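Local coordinates for protein importin subunit beta-1 (Saccharomyces cerevisiae, PDB 5OWU) that carries proteins into the nucleus as the importin beta receptor, working with importin alpha, which recognises the classical nuclear localization signal of the cargo, at residues A[477-486]-A[522-530]; A[217-226]-A[258-267]. All coordinates share one frame; numbering follows the deposited sequence.

Interaction 1. Residues A[477-486]-A[522-530]; sequences IINLVEQLAE and SALTTMVEY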
loop_
_atom_site.group_PDB
_atom_site.type_symbol
_atom_site.label_atom_id
_atom_site.label_comp_id
_atom_site.label_asym_id
_atom_site.label_seq_id
_atom_site.Cartn_x
_atom_site.Cartn_y
_atom_site.Cartn_z
ATOM N N ILE A 477 16.982 -1.085 -19.190
ATOM C CA ILE A 477 16.614 -0.505 -20.479
ATOM C C ILE A 477 15.389 0.385 -20.325
ATOM O O ILE A 477 15.337 1.500 -20.864
ATOM C CB ILE A 477 16.393 -1.619 -21.520
ATOM C CG1 ILE A 477 17.738 -2.254 -21.888
ATOM C CG2 ILE A 477 15.705 -1.075 -22.761
ATOM C CD1 ILE A 477 17.622 -3.549 -22.657
ATOM N N ILE A 478 14.393 -0.079 -19.569
ATOM C CA ILE A 478 13.237 0.768 -19.289
ATOM C C ILE A 478 13.700 2.105 -18.713
ATOM O O ILE A 478 13.309 3.175 -19.193
ATOM C CB ILE A 478 12.256 0.042 -18.351
ATOM C CG1 ILE A 478 11.558 -1.083 -19.117
ATOM C CG2 ILE A 478 11.212 1.015 -17.781
ATOM C CD1 ILE A 478 10.789 -2.054 -18.224
ATOM N N ASN A 479 14.566 2.064 -17.695
ATOM C CA ASN A 479 15.048 3.311 -17.089
ATOM C C ASN A 479 15.744 4.203 -18.112
ATOM O O ASN A 479 15.519 5.422 -18.148
ATOM C CB ASN A 479 15.999 3.005 -15.939
ATOM C CG ASN A 479 15.301 2.372 -14.771
ATOM O OD1 ASN A 479 14.079 2.305 -14.739
ATOM N ND2 ASN A 479 16.074 1.915 -13.789
ATOM N N LEU A 480 16.619 3.620 -18.934
ATOM C CA LEU A 480 17.327 4.406 -19.937
ATOM C C LEU A 480 16.356 5.125 -20.854
ATOM O O LEU A 480 16.493 6.330 -21.103
ATOM C CB LEU A 480 18.251 3.514 -20.761
ATOM C CG LEU A 480 19.608 3.175 -20.166
ATOM C CD1 LEU A 480 20.286 2.124 -21.033
ATOM C CD2 LEU A 480 20.474 4.420 -20.050
ATOM N N VAL A 481 15.378 4.392 -21.392
ATOM C CA VAL A 481 14.441 4.992 -22.334
ATOM C C VAL A 481 13.614 6.070 -21.646
ATOM O O VAL A 481 13.431 7.171 -22.178
ATOM C CB VAL A 481 13.551 3.903 -22.963
ATOM C CG1 VAL A 481 12.437 4.517 -23.812
ATOM C CG2 VAL A 481 14.400 2.965 -23.795
ATOM N N GLU A 482 13.107 5.772 -20.446
ATOM C CA GLU A 482 12.267 6.732 -19.735
ATOM C C GLU A 482 13.018 8.028 -19.453
ATOM O O GLU A 482 12.463 9.125 -19.605
ATOM C CB GLU A 482 11.760 6.116 -18.428
ATOM C CG GLU A 482 10.583 5.173 -18.590
ATOM C CD GLU A 482 10.149 4.551 -17.276
ATOM O OE1 GLU A 482 10.879 4.691 -16.272
ATOM O OE2 GLU A 482 9.078 3.914 -17.248
ATOM N N GLN A 483 14.281 7.928 -19.048
ATOM C CA GLN A 483 15.014 9.116 -18.638
ATOM C C GLN A 483 15.650 9.857 -19.805
ATOM O O GLN A 483 15.899 11.058 -19.686
ATOM C CB GLN A 483 16.087 8.735 -17.613
ATOM C CG GLN A 483 15.509 8.172 -16.330
ATOM C CD GLN A 483 14.684 9.202 -15.582
ATOM O OE1 GLN A 483 13.527 8.964 -15.241
ATOM N NE2 GLN A 483 15.283 10.356 -15.331
ATOM N N LEU A 484 15.908 9.190 -20.929
ATOM C CA LEU A 484 16.573 9.854 -22.042
ATOM C C LEU A 484 15.626 10.284 -23.152
ATOM O O LEU A 484 15.990 11.158 -23.946
ATOM C CB LEU A 484 17.656 8.942 -22.626
ATOM C CG LEU A 484 18.812 8.634 -21.671
ATOM C CD1 LEU A 484 19.755 7.616 -22.271
ATOM C CD2 LEU A 484 19.572 9.909 -21.330
ATOM N N ALA A 485 14.421 9.718 -23.218
ATOM C CA ALA A 485 13.536 10.012 -24.339
ATOM C C ALA A 485 13.122 11.479 -24.376
ATOM O O ALA A 485 12.865 12.019 -25.459
ATOM C CB ALA A 485 12.299 9.120 -24.271
ATOM N N GLU A 486 13.058 12.145 -23.220
ATOM C CA GLU A 486 12.490 13.490 -23.174
ATOM C C GLU A 486 13.433 14.538 -23.749
ATOM O O GLU A 486 12.970 15.515 -24.348
ATOM C CB GLU A 486 12.117 13.860 -21.737
ATOM C CG GLU A 486 11.232 12.828 -21.029
ATOM C CD GLU A 486 9.866 12.659 -21.681
ATOM O OE1 GLU A 486 8.844 12.853 -20.988
ATOM O OE2 GLU A 486 9.810 12.333 -22.885
ATOM N N SER A 522 7.725 -6.414 -20.724
ATOM C CA SER A 522 7.458 -5.116 -20.122
ATOM C C SER A 522 8.299 -4.035 -20.788
ATOM O O SER A 522 7.786 -2.955 -21.108
ATOM C CB SER A 522 7.721 -5.156 -18.617
ATOM O OG SER A 522 7.376 -3.915 -18.029
ATOM N N ALA A 523 9.582 -4.322 -21.045
ATOM C CA ALA A 523 10.422 -3.307 -21.668
ATOM C C ALA A 523 9.931 -3.004 -23.072
ATOM O O ALA A 523 9.932 -1.837 -23.491
ATOM C CB ALA A 523 11.886 -3.750 -21.681
ATOM N N LEU A 524 9.427 -4.022 -23.781
ATOM C CA LEU A 524 8.879 -3.759 -25.104
ATOM C C LEU A 524 7.729 -2.771 -25.018
ATOM O O LEU A 524 7.597 -1.881 -25.867
ATOM C CB LEU A 524 8.429 -5.061 -25.771
ATOM C CG LEU A 524 9.546 -5.966 -26.300
ATOM C CD1 LEU A 524 8.933 -7.217 -26.891
ATOM C CD2 LEU A 524 10.409 -5.258 -27.329
ATOM N N THR A 525 6.910 -2.879 -23.971
ATOM C CA THR A 525 5.823 -1.924 -23.821
ATOM C C THR A 525 6.383 -0.516 -23.704
ATOM O O THR A 525 5.942 0.405 -24.406
ATOM C CB THR A 525 4.966 -2.300 -22.616
ATOM O OG1 THR A 525 4.345 -3.572 -22.871
ATOM C CG2 THR A 525 3.887 -1.266 -22.374
ATOM N N THR A 526 7.411 -0.346 -22.869
ATOM C CA THR A 526 8.076 0.949 -22.780
ATOM C C THR A 526 8.570 1.388 -24.153
ATOM O O THR A 526 8.349 2.535 -24.566
ATOM C CB THR A 526 9.233 0.871 -21.774
ATOM O OG1 THR A 526 8.713 0.619 -20.464
ATOM C CG2 THR A 526 10.032 2.160 -21.745
ATOM N N MET A 527 9.212 0.475 -24.901
ATOM C CA MET A 527 9.738 0.881 -26.200
ATOM C C MET A 527 8.613 1.412 -27.070
ATOM O O MET A 527 8.776 2.411 -27.785
ATOM C CB MET A 527 10.435 -0.281 -26.908
ATOM C CG MET A 527 11.544 -0.945 -26.133
ATOM S SD MET A 527 12.763 0.216 -25.537
ATOM C CE MET A 527 13.725 0.542 -27.015
ATOM N N VAL A 528 7.450 0.763 -27.000
ATOM C CA VAL A 528 6.326 1.204 -27.810
ATOM C C VAL A 528 5.892 2.590 -27.373
ATOM O O VAL A 528 5.732 3.502 -28.192
ATOM C CB VAL A 528 5.164 0.200 -27.713
ATOM C CG1 VAL A 528 3.906 0.767 -28.386
ATOM C CG2 VAL A 528 5.553 -1.110 -28.340
ATOM N N GLU A 529 5.753 2.781 -26.065
ATOM C CA GLU A 529 5.096 3.983 -25.581
ATOM C C GLU A 529 5.958 5.219 -25.802
ATOM O O GLU A 529 5.423 6.315 -25.990
ATOM C CB GLU A 529 4.722 3.782 -24.116
ATOM C CG GLU A 529 3.592 2.734 -23.981
ATOM C CD GLU A 529 3.275 2.337 -22.552
ATOM O OE1 GLU A 529 4.173 2.427 -21.686
ATOM O OE2 GLU A 529 2.119 1.919 -22.303
ATOM N N TYR A 530 7.280 5.060 -25.854
ATOM C CA TYR A 530 8.172 6.180 -26.115
ATOM C C TYR A 530 8.624 6.272 -27.567
ATOM O O TYR A 530 9.416 7.160 -27.892
ATOM C CB TYR A 530 9.396 6.099 -25.197
ATOM C CG TYR A 530 9.083 6.488 -23.769
ATOM C CD1 TYR A 530 8.630 5.548 -22.852
ATOM C CD2 TYR A 530 9.221 7.804 -23.349
ATOM C CE1 TYR A 530 8.333 5.909 -21.545
ATOM C CE2 TYR A 530 8.925 8.175 -22.048
ATOM C CZ TYR A 530 8.487 7.226 -21.152
ATOM O OH TYR A 530 8.206 7.599 -19.861
HETATM O O HOH W 1 7.645 2.861 -19.404
#
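Ile477 opens the contact lightly, its CG2 resting near the sulfur of Met527, and Ile478 then makes the first close approach. With CG1 beside its own backbone N (chi1 -72°), Ile478 lays that branch against the backbone of the other helix, CG1 lying 3.6 Å from Ala523 CA; the small Ala523 lets the two helices come close here. The Ile478 and Thr526 side chains cross at about a right angle, with CG1 touching OG1. One turn on, Val481 divides its branches: CG2 reaches Met527 SD at 3.6 Å, whereas CG1 packs on Tyr530 CB at 3.7 Å. The Met527 chain, bent at chi2 and chi3, brings its sulfur back to this valine. Glu482 lies alongside the Tyr530 ring, its CA over one face and its CG 3.6 Å from Tyr530 OH. Its carboxylate reaches Thr526 through a water, which donates to Glu482 OE2 at 2.8 Å and lies 2.7 Å from Thr526 OG1. Ala485 closes the row, CB meeting Tyr530 CD2 obliquely at 3.5 Å. Were Tyr530 cut back to an alanine, CB could still touch Val481, but losing the ring would probably open a gap beside Ala485 and the Glu482 chain. The two segments run nearly parallel, their axes 15° apart and 9.4 Å at closest approach, as equivalent helices of successive repeats do in a HEAT solenoid: here HEAT 11 meets HEAT 12. Helix 496-507 packs on Ala523, Met527 and Tyr530, extending the apolar layer. No direct hydrogen bond joins the two segments, so the contact rests on shape and apolar burial, with one water linking polar groups at its margin.

Interaction 2. Residues A[217-226]-A[258-267]; sequences EREGERNYLM and FMKPYMEQAL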
loop_
_atom_site.group_PDB
_atom_site.type_symbol
_atom_site.label_atom_id
_atom_site.label_comp_id
_atom_site.label_asym_id
_atom_site.label_seq_id
_atom_site.Cartn_x
_atom_site.Cartn_y
_atom_site.Cartn_z
ATOM N N GLU A 217 4.268 12.456 27.464
ATOM C CA GLU A 217 4.497 13.870 27.725
ATOM C C GLU A 217 4.973 14.139 29.147
ATOM O O GLU A 217 5.295 15.291 29.457
ATOM C CB GLU A 217 3.221 14.660 27.436
ATOM C CG GLU A 217 2.805 14.613 25.970
ATOM C CD GLU A 217 1.461 15.263 25.713
ATOM O OE1 GLU A 217 0.725 15.531 26.689
ATOM O OE2 GLU A 217 1.140 15.503 24.529
ATOM N N ARG A 218 5.037 13.126 30.009
ATOM C CA ARG A 218 5.566 13.271 31.360
ATOM C C ARG A 218 6.999 12.763 31.367
ATOM O O ARG A 218 7.239 11.580 31.110
ATOM C CB ARG A 218 4.724 12.504 32.379
ATOM C CG ARG A 218 3.296 12.994 32.490
ATOM C CD ARG A 218 2.421 11.998 33.231
ATOM N NE ARG A 218 1.010 12.235 32.956
ATOM C CZ ARG A 218 0.047 11.338 33.142
ATOM N NH1 ARG A 218 0.332 10.127 33.607
ATOM N NH2 ARG A 218 -1.208 11.653 32.856
ATOM N N GLU A 219 7.940 13.656 31.675
ATOM C CA GLU A 219 9.354 13.326 31.529
ATOM C C GLU A 219 9.732 12.101 32.353
ATOM O O GLU A 219 10.464 11.232 31.873
ATOM C CB GLU A 219 10.223 14.525 31.929
ATOM C CG GLU A 219 11.688 14.387 31.515
ATOM C CD GLU A 219 12.599 15.402 32.189
ATOM O OE1 GLU A 219 12.093 16.424 32.706
ATOM O OE2 GLU A 219 13.827 15.170 32.209
ATOM N N GLY A 220 9.256 12.013 33.595
ATOM C CA GLY A 220 9.661 10.906 34.449
ATOM C C GLY A 220 9.158 9.564 33.950
ATOM O O GLY A 220 9.900 8.575 33.932
ATOM N N GLU A 221 7.890 9.511 33.531
ATOM C CA GLU A 221 7.342 8.274 32.979
ATOM C C GLU A 221 8.016 7.910 31.661
ATOM O O GLU A 221 8.332 6.738 31.421
ATOM C CB GLU A 221 5.834 8.409 32.774
ATOM C CG GLU A 221 5.041 8.723 34.034
ATOM C CD GLU A 221 3.541 8.636 33.804
ATOM O OE1 GLU A 221 3.129 7.979 32.819
ATOM O OE2 GLU A 221 2.776 9.224 34.602
ATOM N N ARG A 222 8.220 8.895 30.785
ATOM C CA ARG A 222 8.906 8.645 29.519
ATOM C C ARG A 222 10.308 8.094 29.762
ATOM O O ARG A 222 10.725 7.110 29.138
ATOM C CB ARG A 222 8.955 9.942 28.706
ATOM C CG ARG A 222 9.484 9.794 27.294
ATOM C CD ARG A 222 9.495 11.127 26.550
ATOM N NE ARG A 222 10.180 12.199 27.284
ATOM C CZ ARG A 222 9.637 13.368 27.637
ATOM N NH1 ARG A 222 8.384 13.670 27.331
ATOM N NH2 ARG A 222 10.363 14.258 28.299
ATOM N N ASN A 223 11.050 8.724 30.674
ATOM C CA ASN A 223 12.389 8.255 31.007
ATOM C C ASN A 223 12.352 6.813 31.488
ATOM O O ASN A 223 13.121 5.970 31.012
ATOM C CB ASN A 223 13.022 9.152 32.079
ATOM C CG ASN A 223 13.476 10.501 31.534
ATOM O OD1 ASN A 223 13.576 10.694 30.327
ATOM N ND2 ASN A 223 13.762 11.440 32.433
ATOM N N TYR A 224 11.461 6.504 32.436
ATOM C CA TYR A 224 11.429 5.148 32.978
ATOM C C TYR A 224 11.072 4.127 31.902
ATOM O O TYR A 224 11.709 3.069 31.795
ATOM C CB TYR A 224 10.434 5.060 34.135
ATOM C CG TYR A 224 10.314 3.665 34.707
ATOM C CD1 TYR A 224 11.338 3.117 35.462
ATOM C CD2 TYR A 224 9.176 2.894 34.491
ATOM C CE1 TYR A 224 11.241 1.845 35.986
ATOM C CE2 TYR A 224 9.071 1.618 35.013
ATOM C CZ TYR A 224 10.106 1.098 35.759
ATOM O OH TYR A 224 10.010 -0.171 36.286
ATOM N N LEU A 225 10.046 4.418 31.102
ATOM C CA LEU A 225 9.654 3.493 30.041
ATOM C C LEU A 225 10.801 3.258 29.059
ATOM O O LEU A 225 11.082 2.115 28.674
ATOM C CB LEU A 225 8.425 4.026 29.308
ATOM C CG LEU A 225 7.873 3.091 28.223
ATOM C CD1 LEU A 225 7.573 1.719 28.802
ATOM C CD2 LEU A 225 6.627 3.653 27.568
ATOM N N MET A 226 11.465 4.334 28.626
ATOM C CA MET A 226 12.576 4.176 27.687
ATOM C C MET A 226 13.709 3.374 28.312
ATOM O O MET A 226 14.347 2.556 27.640
ATOM C CB MET A 226 13.080 5.545 27.225
ATOM C CG MET A 226 12.107 6.277 26.296
ATOM S SD MET A 226 11.796 5.333 24.797
ATOM C CE MET A 226 13.335 5.590 23.905
ATOM N N PHE A 258 10.430 13.324 21.021
ATOM C CA PHE A 258 10.985 13.143 22.358
ATOM C C PHE A 258 12.279 12.332 22.375
ATOM O O PHE A 258 12.782 12.020 23.459
ATOM C CB PHE A 258 9.962 12.453 23.267
ATOM C CG PHE A 258 8.697 13.232 23.477
ATOM C CD1 PHE A 258 8.705 14.413 24.203
ATOM C CD2 PHE A 258 7.491 12.759 22.986
ATOM C CE1 PHE A 258 7.532 15.125 24.412
ATOM C CE2 PHE A 258 6.315 13.461 23.194
ATOM C CZ PHE A 258 6.334 14.642 23.908
ATOM N N MET A 259 12.838 11.984 21.218
ATOM C CA MET A 259 13.922 11.007 21.192
ATOM C C MET A 259 15.329 11.594 21.314
ATOM O O MET A 259 16.282 10.826 21.492
ATOM C CB MET A 259 13.842 10.192 19.905
ATOM C CG MET A 259 12.637 9.257 19.862
ATOM S SD MET A 259 12.681 7.990 21.150
ATOM C CE MET A 259 11.569 8.680 22.382
ATOM N N LYS A 260 15.506 12.908 21.211
ATOM C CA LYS A 260 16.869 13.443 21.192
ATOM C C LYS A 260 17.665 13.056 22.436
ATOM O O LYS A 260 18.799 12.568 22.290
ATOM C CB LYS A 260 16.823 14.966 20.994
ATOM C CG LYS A 260 18.172 15.610 20.678
ATOM C CD LYS A 260 18.035 17.121 20.551
ATOM C CE LYS A 260 19.339 17.772 20.129
ATOM N NZ LYS A 260 19.310 19.245 20.338
ATOM N N PRO A 261 17.149 13.207 23.659
ATOM C CA PRO A 261 17.961 12.819 24.829
ATOM C C PRO A 261 18.289 11.337 24.878
ATOM O O PRO A 261 19.395 10.963 25.289
ATOM C CB PRO A 261 17.089 13.245 26.021
ATOM C CG PRO A 261 16.102 14.218 25.460
ATOM C CD PRO A 261 15.853 13.780 24.057
ATOM N N TYR A 262 17.358 10.474 24.470
ATOM C CA TYR A 262 17.629 9.041 24.502
ATOM C C TYR A 262 18.629 8.654 23.423
ATOM O O TYR A 262 19.482 7.784 23.642
ATOM C CB TYR A 262 16.319 8.260 24.361
ATOM C CG TYR A 262 15.279 8.785 25.320
ATOM C CD1 TYR A 262 15.381 8.539 26.684
ATOM C CD2 TYR A 262 14.228 9.573 24.871
ATOM C CE1 TYR A 262 14.446 9.047 27.575
ATOM C CE2 TYR A 262 13.287 10.084 25.756
ATOM C CZ TYR A 262 13.404 9.817 27.104
ATOM O OH TYR A 262 12.478 10.319 27.986
ATOM N N MET A 263 18.549 9.295 22.257
ATOM C CA MET A 263 19.552 9.072 21.222
ATOM C C MET A 263 20.930 9.483 21.721
ATOM O O MET A 263 21.898 8.723 21.615
ATOM C CB MET A 263 19.195 9.857 19.957
ATOM C CG MET A 263 18.093 9.242 19.102
ATOM S SD MET A 263 18.561 7.637 18.455
ATOM C CE MET A 263 17.562 6.676 19.540
ATOM N N GLU A 264 21.032 10.690 22.282
ATOM C CA GLU A 264 22.329 11.198 22.717
ATOM C C GLU A 264 22.916 10.341 23.828
ATOM O O GLU A 264 24.106 10.006 23.804
ATOM C CB GLU A 264 22.199 12.647 23.186
ATOM C CG GLU A 264 22.022 13.635 22.064
ATOM C CD GLU A 264 21.766 15.034 22.565
ATOM O OE1 GLU A 264 21.409 15.188 23.748
ATOM O OE2 GLU A 264 21.914 15.974 21.768
ATOM N N GLN A 265 22.095 9.971 24.810
ATOM C CA GLN A 265 22.622 9.386 26.035
ATOM C C GLN A 265 22.893 7.892 25.928
ATOM O O GLN A 265 23.668 7.370 26.737
ATOM C CB GLN A 265 21.660 9.653 27.189
ATOM C CG GLN A 265 21.502 11.134 27.513
ATOM C CD GLN A 265 20.418 11.390 28.542
ATOM O OE1 GLN A 265 20.066 10.505 29.324
ATOM N NE2 GLN A 265 19.879 12.604 28.543
ATOM N N ALA A 266 22.296 7.188 24.961
ATOM C CA ALA A 266 22.488 5.739 24.921
ATOM C C ALA A 266 22.253 5.084 23.566
ATOM O O ALA A 266 23.083 4.296 23.109
ATOM C CB ALA A 266 21.574 5.070 25.948
ATOM N N LEU A 267 21.120 5.369 22.923
ATOM C CA LEU A 267 20.704 4.531 21.801
ATOM C C LEU A 267 21.649 4.654 20.611
ATOM O O LEU A 267 21.862 3.681 19.875
ATOM C CB LEU A 267 19.276 4.885 21.402
ATOM C CG LEU A 267 18.148 4.260 22.237
ATOM C CD1 LEU A 267 16.762 4.689 21.755
ATOM C CD2 LEU A 267 18.238 2.746 22.228
#
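Tyr262 points its ring across to helix 219-226, where Met226 lies over the face and two polar side chains share the hydroxyl. Met226 CG sits almost straight above the ring centre, 3.8 Å from the centroid of Tyr262 in a CH-pi contact, and its sulfur stands farther out above the same face as a Met-aromatic contact. Bends at chi2 and chi3 fold the methionine back and carry Met226 CE to Met259 SD, 3.7 Å away. At the phenol end, the amide of Asn223 is turned 74° from the ring plane; Tyr262 OH donates to Asn223 OD1 over 2.6 Å, a short bond tilted somewhat from the carbonyl plane. The hydroxyl of Tyr262 also accepts through OH from Arg222 NE at 3.1 Å, near the guanidinium plane though bent at the hydrogen (138°). Donating once and accepting once, the hydroxyl has its hydrogen directed toward Asn223 OD1.

Helices 219-233 and 260-274 belong to HEAT 6 and HEAT 7, and such neighbour-to-neighbour contacts build the superhelical solenoid of the importin beta family. The same surface receives the chain of another protein, an aromatic side chain of which meets the Tyr262 ring edge-to-face, so the tyrosine takes part in both the repeat junction and the bound partner's site.

Arg222 leaves the helix with CG anti to the backbone N and turns at chi3, which leaves its guanidinium nearly parallel to the Phe258 ring, the planes 11° apart, but displaced from it. Phe258 CD1 lies over one guanidinium face, 3.2 Å from Arg222 NH1. NH1 hydrogen-bonds to the carbonyl O of Met216, just before the segment, which helps hold the guanidinium in place. Farther out, Glu217 CG brushes Phe258 CZ at 4.1 Å.

Read from the N terminus, interaction 2 comes first: residues 217-226 meet 258-267 after a largely helical excursion that includes helix 238-255, joining HEAT 6 to HEAT 7. That loop is complete long before 477-486 pairs with 522-530 across the excursion containing helix 496-507, a contact that joins HEAT 11 to HEAT 12. The two closures therefore stand in series, neither nested nor crossed. The centres of interaction 1 and interaction 2 are 50 Å apart and the nearest atoms of interaction 1 and interaction 2 about 33 Å apart, so they do not touch. Both illustrate how a solenoid is built from local contacts between consecutive repeats, interaction 1 joining them mainly by apolar packing and interaction 2 partly through direct hydrogen bonds.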